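PDB 4QNI: DUF4973 domain-containing protein from Bacteroides thetaiotaomicron, which is of unknown function but probably serves as an auxiliary nutrient-binding lipoprotein, built from two beta-rich domains. Local coordinates for residues 220-225 against 306-311; 192-197 against 293-298; 40-45 against 122-127. All blocks are in the same frame, centred on the assembly; numbering follows the deposited sequence.

Overall arrangement
Contacts 1 and 2 both lie in the C-terminal region and reach the same antiparallel sheet, while contact 3 lies on the other side of the chain's centre, in the DUF4973 region. Contacts 1 and 2 have centres about 10 Å apart; contact 1 uses strand 306-321 and contact 2 its sheet neighbour 282-298. His309 joins them: its NE2 is 2.6 Å from Asp293 OD1 and its ND1 2.8 Å from Glu196 OE2. A 1,2-ethanediol, probably from the crystallisation liquor, binds Tyr294 of contact 2 and lies close to Val310 of contact 1. Contact 3 is remote, its centre about 34 Å from that of contact 1 and about 42 Å from that of contact 2.

Contact 1. Residues 220-225 against 306-311; sequences AGIVDE and IRYHVK
Gly221 comes within 5.8 Å of Val310, CA to CA, where a type II' turn from Ala220 to Val223 meets the face of strand 306-311 that carries Tyr308 and Val310. The turn is closed by the bond from Val223 N to Ala220 O, and Gly221 holds its second position with a positive phi of 42°. With no side chain there, the valine comes right up to the backbone: Val310 CG2 sits 3.7 Å from Gly221 CA. One residue on, Ile222 works against Tyr308. The two side chains cross at about a right angle, with Ile222 CG1 over one face of the ring and CD1 reaching the phenol end, 3.7 Å from Tyr308 CZ and 3.3 Å from Tyr308 OH. Ile222 gets there because CG1 stands between its backbone N and carbonyl carbon (chi1 57°). All four touching residues are buried, and the contact between them is apolar and van der Waals in kind. Pro280 of the second subunit packs on both Ile222 and Tyr308, so this end of the contact is also part of a subunit interface. Strand 306-321 runs between strands 282-298 and 180-188; Val310 touches Tyr294 and Phe296 on the first and Ile180 and Asn182 on the second, while the turn, in the loop between strands 215-219 and 234-240, is tied by Gly221 N to the hydroxyl of Tyr294.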
loop_
_atom_site.group_PDB
_atom_site.type_symbol
_atom_site.label_atom_id
_atom_site.label_comp_id
_atom_site.label_asym_id
_atom_site.label_seq_id
_atom_site.Cartn_x
_atom_site.Cartn_y
_atom_site.Cartn_z
ATOM N N ALA A 220 13.008 -24.341 -23.255
ATOM C CA ALA A 220 14.140 -23.954 -24.094
ATOM C C ALA A 220 14.363 -22.442 -24.063
ATOM O O ALA A 220 13.417 -21.671 -24.216
ATOM C CB ALA A 220 13.919 -24.438 -25.523
ATOM N N GLY A 221 15.597 -22.045 -23.795
ATOM C CA GLY A 221 16.011 -20.653 -23.700
ATOM C C GLY A 221 15.090 -19.679 -22.986
ATOM O O GLY A 221 14.898 -19.755 -21.770
ATOM N N ILE A 222 14.533 -18.733 -23.756
ATOM C CA ILE A 222 13.683 -17.637 -23.263
ATOM C C ILE A 222 12.236 -18.053 -23.059
ATOM O O ILE A 222 11.470 -17.288 -22.466
ATOM C CB ILE A 222 13.776 -16.405 -24.181
ATOM C CG1 ILE A 222 13.393 -16.760 -25.628
ATOM C CG2 ILE A 222 15.174 -15.805 -24.091
ATOM C CD1 ILE A 222 13.111 -15.652 -26.401
ATOM N N VAL A 223 11.854 -19.255 -23.543
ATOM C CA VAL A 223 10.495 -19.776 -23.351
ATOM C C VAL A 223 10.289 -19.992 -21.851
ATOM O O VAL A 223 11.225 -20.372 -21.144
ATOM C CB VAL A 223 10.251 -21.083 -24.159
ATOM C CG1 VAL A 223 8.827 -21.621 -23.959
ATOM C CG2 VAL A 223 10.546 -20.883 -25.640
ATOM N N ASP A 224 9.095 -19.696 -21.363
ATOM C CA ASP A 224 8.743 -19.893 -19.960
ATOM C C ASP A 224 7.272 -20.294 -19.875
ATOM O O ASP A 224 6.623 -20.495 -20.910
ATOM C CB ASP A 224 9.082 -18.660 -19.073
ATOM C CG ASP A 224 8.315 -17.366 -19.357
ATOM O OD1 ASP A 224 7.144 -17.445 -19.806
ATOM O OD2 ASP A 224 8.867 -16.277 -19.078
ATOM N N GLU A 225 6.777 -20.445 -18.640
ATOM C CA GLU A 225 5.427 -20.836 -18.244
ATOM C C GLU A 225 4.306 -19.994 -18.856
ATOM O O GLU A 225 3.163 -20.456 -18.894
ATOM C CB GLU A 225 5.321 -20.683 -16.732
ATOM C CG GLU A 225 4.757 -21.879 -16.041
ATOM C CD GLU A 225 4.860 -21.723 -14.542
ATOM O OE1 GLU A 225 4.171 -20.839 -13.989
ATOM O OE2 GLU A 225 5.605 -22.509 -13.914
ATOM N N ILE A 306 13.373 -18.449 -35.492
ATOM C CA ILE A 306 14.416 -17.745 -34.739
ATOM C C ILE A 306 15.264 -18.794 -34.035
ATOM O O ILE A 306 14.837 -19.350 -33.017
ATOM C CB ILE A 306 13.864 -16.698 -33.736
ATOM C CG1 ILE A 306 12.774 -15.806 -34.364
ATOM C CG2 ILE A 306 15.018 -15.873 -33.131
ATOM C CD1 ILE A 306 11.905 -15.146 -33.370
ATOM N N ARG A 307 16.455 -19.069 -34.588
ATOM C CA ARG A 307 17.371 -20.063 -34.044
ATOM C C ARG A 307 18.202 -19.471 -32.905
ATOM O O ARG A 307 19.002 -18.552 -33.113
ATOM C CB ARG A 307 18.265 -20.641 -35.136
ATOM C CG ARG A 307 19.122 -21.785 -34.625
ATOM C CD ARG A 307 19.481 -22.719 -35.752
ATOM N NE ARG A 307 20.144 -23.935 -35.283
ATOM C CZ ARG A 307 19.518 -25.002 -34.801
ATOM N NH1 ARG A 307 18.193 -25.007 -34.684
ATOM N NH2 ARG A 307 20.207 -26.072 -34.433
ATOM N N TYR A 308 17.999 -20.002 -31.694
ATOM C CA TYR A 308 18.719 -19.539 -30.512
ATOM C C TYR A 308 19.856 -20.437 -30.135
ATOM O O TYR A 308 19.756 -21.653 -30.289
ATOM C CB TYR A 308 17.780 -19.444 -29.309
ATOM C CG TYR A 308 16.826 -18.280 -29.380
ATOM C CD1 TYR A 308 17.234 -17.000 -29.022
ATOM C CD2 TYR A 308 15.507 -18.459 -29.785
ATOM C CE1 TYR A 308 16.356 -15.925 -29.061
ATOM C CE2 TYR A 308 14.618 -17.389 -29.833
ATOM C CZ TYR A 308 15.048 -16.120 -29.469
ATOM O OH TYR A 308 14.197 -15.041 -29.503
ATOM N N HIS A 309 20.939 -19.825 -29.626
ATOM C CA HIS A 309 22.072 -20.484 -29.021
ATOM C C HIS A 309 22.015 -20.179 -27.522
ATOM O O HIS A 309 22.173 -19.031 -27.109
ATOM C CB HIS A 309 23.413 -20.080 -29.654
ATOM C CG HIS A 309 24.585 -20.891 -29.167
ATOM N ND1 HIS A 309 25.880 -20.579 -29.543
ATOM C CD2 HIS A 309 24.621 -21.983 -28.361
ATOM C CE1 HIS A 309 26.655 -21.479 -28.954
ATOM N NE2 HIS A 309 25.942 -22.339 -28.226
ATOM N N VAL A 310 21.727 -21.204 -26.726
ATOM C CA VAL A 310 21.614 -21.142 -25.261
ATOM C C VAL A 310 22.897 -21.732 -24.703
ATOM O O VAL A 310 23.240 -22.864 -25.056
ATOM C CB VAL A 310 20.348 -21.910 -24.800
ATOM C CG1 VAL A 310 20.170 -21.852 -23.283
ATOM C CG2 VAL A 310 19.108 -21.396 -25.538
ATOM N N LYS A 311 23.628 -20.967 -23.861
ATOM C CA LYS A 311 24.928 -21.412 -23.371
ATOM C C LYS A 311 25.297 -20.798 -22.017
ATOM O O LYS A 311 24.977 -19.638 -21.760
ATOM C CB LYS A 311 25.995 -21.037 -24.416
ATOM C CG LYS A 311 27.383 -21.579 -24.188
ATOM C CD LYS A 311 28.282 -21.084 -25.273
ATOM C CE LYS A 311 29.728 -21.427 -25.045
ATOM N NZ LYS A 311 30.576 -20.963 -26.183
#

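Contact 2. Residues 192-197 against 293-298; sequences GKPIET and DYYFNY. With EDO (1,2-ethanediol), chain E.
Tyr295 extends its phenol end toward strand 194-196, where Pro194 and Glu196 meet it from different directions. The carboxylate of Glu196 stands nearly upright against the ring, the two planes 83° apart, and its OE2 lies at the ring edge, near the ring plane. From there Glu196 OE2 accepts a weak hydrogen bond from Tyr295 OH, at 3.5 Å. The stronger partner of that same oxygen is His309 ND1, so the tyrosine adds only a secondary grip on a carboxylate held mainly by the histidine. Glu196 carries its CG beside the backbone N, anti to the carbonyl carbon (chi1 -73°), and the chain then runs extended, which brings the carboxylate out to the phenol. Pro194 approaches obliquely: its CG is 3.6 Å from Tyr295 OH and 4.2 Å from Tyr295 CZ, an apolar touch in which the proline crosses the tyrosine at about a right angle. His309 also stacks on the Tyr295 ring and bonds to Asp293, so Asp293, His309 and Glu196 make a polar chain beside the tyrosine. The preceding residue, Tyr294, carries its ring away from strand 194-196. Tyr294 OH shares a 2.6 Å hydrogen bond with O1 of the 1,2-ethanediol, and that oxygen lies at the ring edge, in plane; either hydroxyl could be the donor. Pro194 and Tyr295 are 10.5 Å apart, CA to CA, since strands 306-321 and 180-188 come between 282-298 and the edge strand 194-196 in the sheet. The side chains reach over both, and Val185 of strand 180-188 touches Pro194 as well as Tyr295.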
loop_
_atom_site.group_PDB
_atom_site.type_symbol
_atom_site.label_atom_id
_atom_site.label_comp_id
_atom_site.label_asym_id
_atom_site.label_seq_id
_atom_site.Cartn_x
_atom_site.Cartn_y
_atom_site.Cartn_z
ATOM N N GLY A 192 31.323 -22.887 -42.023
ATOM C CA GLY A 192 30.041 -23.453 -41.621
ATOM C C GLY A 192 29.661 -23.128 -40.190
ATOM O O GLY A 192 28.523 -23.390 -39.792
ATOM N N LYS A 193 30.611 -22.554 -39.400
ATOM C CA LYS A 193 30.401 -22.141 -38.004
ATOM C C LYS A 193 29.289 -21.075 -37.933
ATOM O O LYS A 193 29.174 -20.255 -38.853
ATOM C CB LYS A 193 31.705 -21.607 -37.379
ATOM N N PRO A 194 28.449 -21.067 -36.874
ATOM C CA PRO A 194 27.354 -20.085 -36.823
ATOM C C PRO A 194 27.797 -18.660 -36.506
ATOM O O PRO A 194 28.677 -18.442 -35.676
ATOM C CB PRO A 194 26.455 -20.610 -35.693
ATOM C CG PRO A 194 26.941 -21.985 -35.383
ATOM C CD PRO A 194 28.395 -21.969 -35.709
ATOM N N ILE A 195 27.169 -17.695 -37.188
ATOM C CA ILE A 195 27.319 -16.267 -36.932
ATOM C C ILE A 195 26.200 -15.967 -35.969
ATOM O O ILE A 195 25.045 -16.303 -36.241
ATOM C CB ILE A 195 27.303 -15.368 -38.204
ATOM C CG1 ILE A 195 28.297 -15.869 -39.267
ATOM C CG2 ILE A 195 27.544 -13.887 -37.837
ATOM C CD1 ILE A 195 27.893 -15.521 -40.725
ATOM N N GLU A 196 26.543 -15.407 -34.825
ATOM C CA GLU A 196 25.597 -15.134 -33.760
ATOM C C GLU A 196 25.563 -13.704 -33.387
ATOM O O GLU A 196 26.559 -13.008 -33.524
ATOM C CB GLU A 196 25.973 -15.919 -32.511
ATOM C CG GLU A 196 25.687 -17.392 -32.621
ATOM C CD GLU A 196 26.356 -18.186 -31.525
ATOM O OE1 GLU A 196 26.434 -17.680 -30.379
ATOM O OE2 GLU A 196 26.794 -19.323 -31.817
ATOM N N THR A 197 24.438 -13.283 -32.814
ATOM C CA THR A 197 24.284 -11.934 -32.307
ATOM C C THR A 197 25.222 -11.736 -31.151
ATOM O O THR A 197 25.519 -12.681 -30.405
ATOM C CB THR A 197 22.854 -11.653 -31.900
ATOM O OG1 THR A 197 22.463 -12.587 -30.891
ATOM C CG2 THR A 197 21.912 -11.685 -33.079
ATOM N N ASP A 293 25.191 -26.069 -23.345
ATOM C CA ASP A 293 25.450 -25.548 -24.671
ATOM C C ASP A 293 24.542 -26.251 -25.685
ATOM O O ASP A 293 24.782 -27.408 -26.043
ATOM C CB ASP A 293 26.961 -25.736 -25.029
ATOM C CG ASP A 293 27.431 -24.929 -26.221
ATOM O OD1 ASP A 293 26.577 -24.514 -27.037
ATOM O OD2 ASP A 293 28.644 -24.794 -26.395
ATOM N N TYR A 294 23.496 -25.563 -26.125
ATOM C CA TYR A 294 22.585 -26.123 -27.117
ATOM C C TYR A 294 21.957 -25.029 -28.000
ATOM O O TYR A 294 21.989 -23.819 -27.696
ATOM C CB TYR A 294 21.496 -27.022 -26.477
ATOM C CG TYR A 294 20.488 -26.297 -25.617
ATOM C CD1 TYR A 294 19.344 -25.727 -26.177
ATOM C CD2 TYR A 294 20.620 -26.264 -24.236
ATOM C CE1 TYR A 294 18.397 -25.074 -25.385
ATOM C CE2 TYR A 294 19.694 -25.594 -23.434
ATOM C CZ TYR A 294 18.569 -25.022 -24.012
ATOM O OH TYR A 294 17.639 -24.391 -23.233
ATOM N N TYR A 295 21.385 -25.504 -29.104
ATOM C CA TYR A 295 20.692 -24.730 -30.118
ATOM C C TYR A 295 19.262 -25.235 -30.319
ATOM O O TYR A 295 19.040 -26.445 -30.289
ATOM C CB TYR A 295 21.425 -24.863 -31.444
ATOM C CG TYR A 295 22.811 -24.283 -31.483
ATOM C CD1 TYR A 295 23.918 -25.051 -31.124
ATOM C CD2 TYR A 295 23.041 -23.019 -32.017
ATOM C CE1 TYR A 295 25.215 -24.541 -31.219
ATOM C CE2 TYR A 295 24.331 -22.515 -32.150
ATOM C CZ TYR A 295 25.416 -23.273 -31.733
ATOM O OH TYR A 295 26.688 -22.779 -31.854
ATOM N N PHE A 296 18.316 -24.333 -30.622
ATOM C CA PHE A 296 16.942 -24.724 -30.952
ATOM C C PHE A 296 16.275 -23.627 -31.765
ATOM O O PHE A 296 16.704 -22.473 -31.709
ATOM C CB PHE A 296 16.109 -25.056 -29.685
ATOM C CG PHE A 296 15.581 -23.857 -28.942
ATOM C CD1 PHE A 296 16.396 -23.148 -28.067
ATOM C CD2 PHE A 296 14.265 -23.430 -29.118
ATOM C CE1 PHE A 296 15.908 -22.036 -27.382
ATOM C CE2 PHE A 296 13.779 -22.312 -28.437
ATOM C CZ PHE A 296 14.601 -21.632 -27.561
ATOM N N ASN A 297 15.180 -23.975 -32.455
ATOM C CA ASN A 297 14.392 -23.034 -33.242
ATOM C C ASN A 297 13.111 -22.660 -32.523
ATOM O O ASN A 297 12.312 -23.537 -32.178
ATOM C CB ASN A 297 14.034 -23.625 -34.616
ATOM C CG ASN A 297 15.202 -23.951 -35.512
ATOM O OD1 ASN A 297 16.190 -23.219 -35.584
ATOM N ND2 ASN A 297 15.080 -25.028 -36.273
ATOM N N TYR A 298 12.917 -21.369 -32.270
ATOM C CA TYR A 298 11.664 -20.891 -31.722
ATOM C C TYR A 298 10.821 -20.453 -32.931
ATOM O O TYR A 298 11.352 -19.795 -33.834
ATOM C CB TYR A 298 11.839 -19.775 -30.680
ATOM C CG TYR A 298 10.506 -19.283 -30.166
ATOM C CD1 TYR A 298 9.672 -20.117 -29.428
ATOM C CD2 TYR A 298 10.024 -18.019 -30.508
ATOM C CE1 TYR A 298 8.395 -19.711 -29.045
ATOM C CE2 TYR A 298 8.761 -17.588 -30.093
ATOM C CZ TYR A 298 7.948 -18.441 -29.370
ATOM O OH TYR A 298 6.696 -18.035 -28.970
HETATM C C1 EDO E . 17.960 -23.743 -19.530
HETATM O O1 EDO E . 17.991 -24.531 -20.702
HETATM C C2 EDO E . 18.625 -22.402 -19.783
HETATM O O2 EDO E . 17.819 -21.615 -20.638
#

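Contact 3. Residues 40-45 against 122-127; sequences YAEGGE and DLKFDF
Glu42 and Lys124 carry this contact alone, meeting as a salt bridge between a loop and strand 118-126. The close part is at the charged ends. Lys124 NZ donates to Glu42 OE2 at 3.0 Å, coming in on the syn side but 32° out of the carboxylate plane, and Glu42 OE1 is 3.5 Å from the same nitrogen. Lys124 CD also passes 3.7 Å from Glu42 OE1, so the carboxylate leans on the end of the aliphatic chain, the two side chains crossing at about a right angle. Both chains are bent at chi2 (-64° for Glu42, -68° for Lys124), which folds the groups toward each other. Lys124 NZ also donates to Asp122 OD2 at 2.7 Å, from above that carboxylate's plane. Away from this charged cluster the segments stand apart: even the nearest CA atoms, of Glu42 and Lys124, are 8.4 Å from each other. Here the loop packs on itself instead, Glu45 N lying 3.5 Å above the centre of the Tyr40 ring. Both bridging residues are partly exposed, and Asn49 of the adjacent strand 47-56 touches each of them. An alanine in place of Lys124 would remove the shared cation and would probably leave Glu42 and Asp122 as two uncompensated carboxylates, with Glu42 freer to swing away. The chemistry is that of one ammonium serving two acids: Glu42 OE2 and Asp122 OD2 stay 5.1 Å apart, and the lysine's positive charge probably offsets their mutual repulsion while tying the loop to the strand at the surface.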
loop_
_atom_site.group_PDB
_atom_site.type_symbol
_atom_site.label_atom_id
_atom_site.label_comp_id
_atom_site.label_asym_id
_atom_site.label_seq_id
_atom_site.Cartn_x
_atom_site.Cartn_y
_atom_site.Cartn_z
ATOM N N TYR A 40 11.968 -45.117 1.238
ATOM C CA TYR A 40 10.668 -44.567 0.888
ATOM C C TYR A 40 9.614 -44.769 1.967
ATOM O O TYR A 40 9.325 -45.890 2.385
ATOM C CB TYR A 40 10.178 -45.153 -0.429
ATOM C CG TYR A 40 11.082 -44.809 -1.587
ATOM C CD1 TYR A 40 11.151 -43.507 -2.080
ATOM C CD2 TYR A 40 11.832 -45.792 -2.226
ATOM C CE1 TYR A 40 11.976 -43.187 -3.150
ATOM C CE2 TYR A 40 12.664 -45.481 -3.297
ATOM C CZ TYR A 40 12.729 -44.179 -3.759
ATOM O OH TYR A 40 13.541 -43.880 -4.822
ATOM N N ALA A 41 8.987 -43.661 2.337
ATOM C CA ALA A 41 7.989 -43.569 3.384
ATOM C C ALA A 41 6.573 -43.640 2.874
ATOM O O ALA A 41 5.682 -43.960 3.660
ATOM C CB ALA A 41 8.184 -42.266 4.139
ATOM N N GLU A 42 6.329 -43.316 1.590
ATOM C CA GLU A 42 4.948 -43.279 1.104
ATOM C C GLU A 42 4.630 -44.284 -0.006
ATOM O O GLU A 42 3.612 -44.127 -0.695
ATOM C CB GLU A 42 4.569 -41.860 0.680
ATOM C CG GLU A 42 4.112 -41.014 1.853
ATOM C CD GLU A 42 2.844 -41.431 2.580
ATOM O OE1 GLU A 42 1.937 -42.022 1.944
ATOM O OE2 GLU A 42 2.751 -41.140 3.794
ATOM N N GLY A 43 5.429 -45.348 -0.092
ATOM C CA GLY A 43 5.214 -46.437 -1.042
ATOM C C GLY A 43 6.187 -46.539 -2.200
ATOM O O GLY A 43 6.065 -47.452 -3.026
ATOM N N GLY A 44 7.137 -45.609 -2.274
ATOM C CA GLY A 44 8.133 -45.618 -3.329
ATOM C C GLY A 44 8.374 -44.276 -3.981
ATOM O O GLY A 44 7.921 -43.231 -3.519
ATOM N N GLU A 45 9.150 -44.337 -5.041
ATOM C CA GLU A 45 9.593 -43.289 -5.953
ATOM C C GLU A 45 8.342 -42.547 -6.474
ATOM O O GLU A 45 7.379 -43.188 -6.905
ATOM C CB GLU A 45 10.377 -44.040 -7.055
ATOM C CG GLU A 45 10.797 -43.302 -8.290
ATOM C CD GLU A 45 9.730 -42.992 -9.320
ATOM O OE1 GLU A 45 8.823 -43.817 -9.568
ATOM O OE2 GLU A 45 9.814 -41.887 -9.887
ATOM N N ASP A 122 -3.953 -34.423 5.663
ATOM C CA ASP A 122 -2.880 -35.175 5.011
ATOM C C ASP A 122 -3.138 -35.401 3.517
ATOM O O ASP A 122 -3.866 -36.310 3.124
ATOM C CB ASP A 122 -2.622 -36.524 5.727
ATOM C CG ASP A 122 -1.285 -37.197 5.368
ATOM O OD1 ASP A 122 -0.396 -36.513 4.759
ATOM O OD2 ASP A 122 -1.101 -38.380 5.737
ATOM N N LEU A 123 -2.500 -34.603 2.679
ATOM C CA LEU A 123 -2.634 -34.752 1.227
ATOM C C LEU A 123 -1.677 -35.851 0.768
ATOM O O LEU A 123 -0.507 -35.786 1.144
ATOM C CB LEU A 123 -2.286 -33.411 0.520
ATOM C CG LEU A 123 -2.914 -32.125 1.042
ATOM C CD1 LEU A 123 -2.329 -30.897 0.314
ATOM C CD2 LEU A 123 -4.442 -32.166 0.909
ATOM N N LYS A 124 -2.150 -36.857 -0.014
ATOM C CA LYS A 124 -1.279 -37.920 -0.525
ATOM C C LYS A 124 -1.071 -37.674 -1.994
ATOM O O LYS A 124 -1.991 -37.215 -2.670
ATOM C CB LYS A 124 -1.816 -39.325 -0.252
ATOM C CG LYS A 124 -2.127 -39.625 1.225
ATOM C CD LYS A 124 -0.888 -39.702 2.125
ATOM C CE LYS A 124 -1.143 -40.647 3.280
ATOM N NZ LYS A 124 -0.110 -40.529 4.339
ATOM N N PHE A 125 0.149 -37.898 -2.477
ATOM C CA PHE A 125 0.482 -37.609 -3.854
ATOM C C PHE A 125 1.191 -38.755 -4.537
ATOM O O PHE A 125 1.995 -39.468 -3.936
ATOM C CB PHE A 125 1.384 -36.363 -3.959
ATOM C CG PHE A 125 0.742 -35.077 -3.528
ATOM C CD1 PHE A 125 -0.081 -34.368 -4.395
ATOM C CD2 PHE A 125 1.004 -34.539 -2.270
ATOM C CE1 PHE A 125 -0.647 -33.156 -4.007
ATOM C CE2 PHE A 125 0.433 -33.322 -1.881
ATOM C CZ PHE A 125 -0.419 -32.661 -2.735
ATOM N N ASP A 126 0.902 -38.879 -5.840
ATOM C CA ASP A 126 1.513 -39.821 -6.755
ATOM C C ASP A 126 1.918 -38.989 -7.949
ATOM O O ASP A 126 1.073 -38.641 -8.781
ATOM C CB ASP A 126 0.575 -40.984 -7.113
ATOM C CG ASP A 126 1.280 -42.094 -7.872
ATOM O OD1 ASP A 126 2.452 -41.898 -8.265
ATOM O OD2 ASP A 126 0.670 -43.163 -8.058
ATOM N N PHE A 127 3.192 -38.565 -7.952
ATOM C CA PHE A 127 3.735 -37.673 -8.959
ATOM C C PHE A 127 4.352 -38.427 -10.133
ATOM O O PHE A 127 4.833 -37.802 -11.074
ATOM C CB PHE A 127 4.759 -36.740 -8.330
ATOM C CG PHE A 127 4.300 -35.789 -7.233
ATOM C CD1 PHE A 127 3.245 -34.902 -7.452
ATOM C CD2 PHE A 127 5.003 -35.694 -6.029
ATOM C CE1 PHE A 127 2.861 -33.989 -6.462
ATOM C CE2 PHE A 127 4.626 -34.768 -5.047
ATOM C CZ PHE A 127 3.573 -33.907 -5.277
#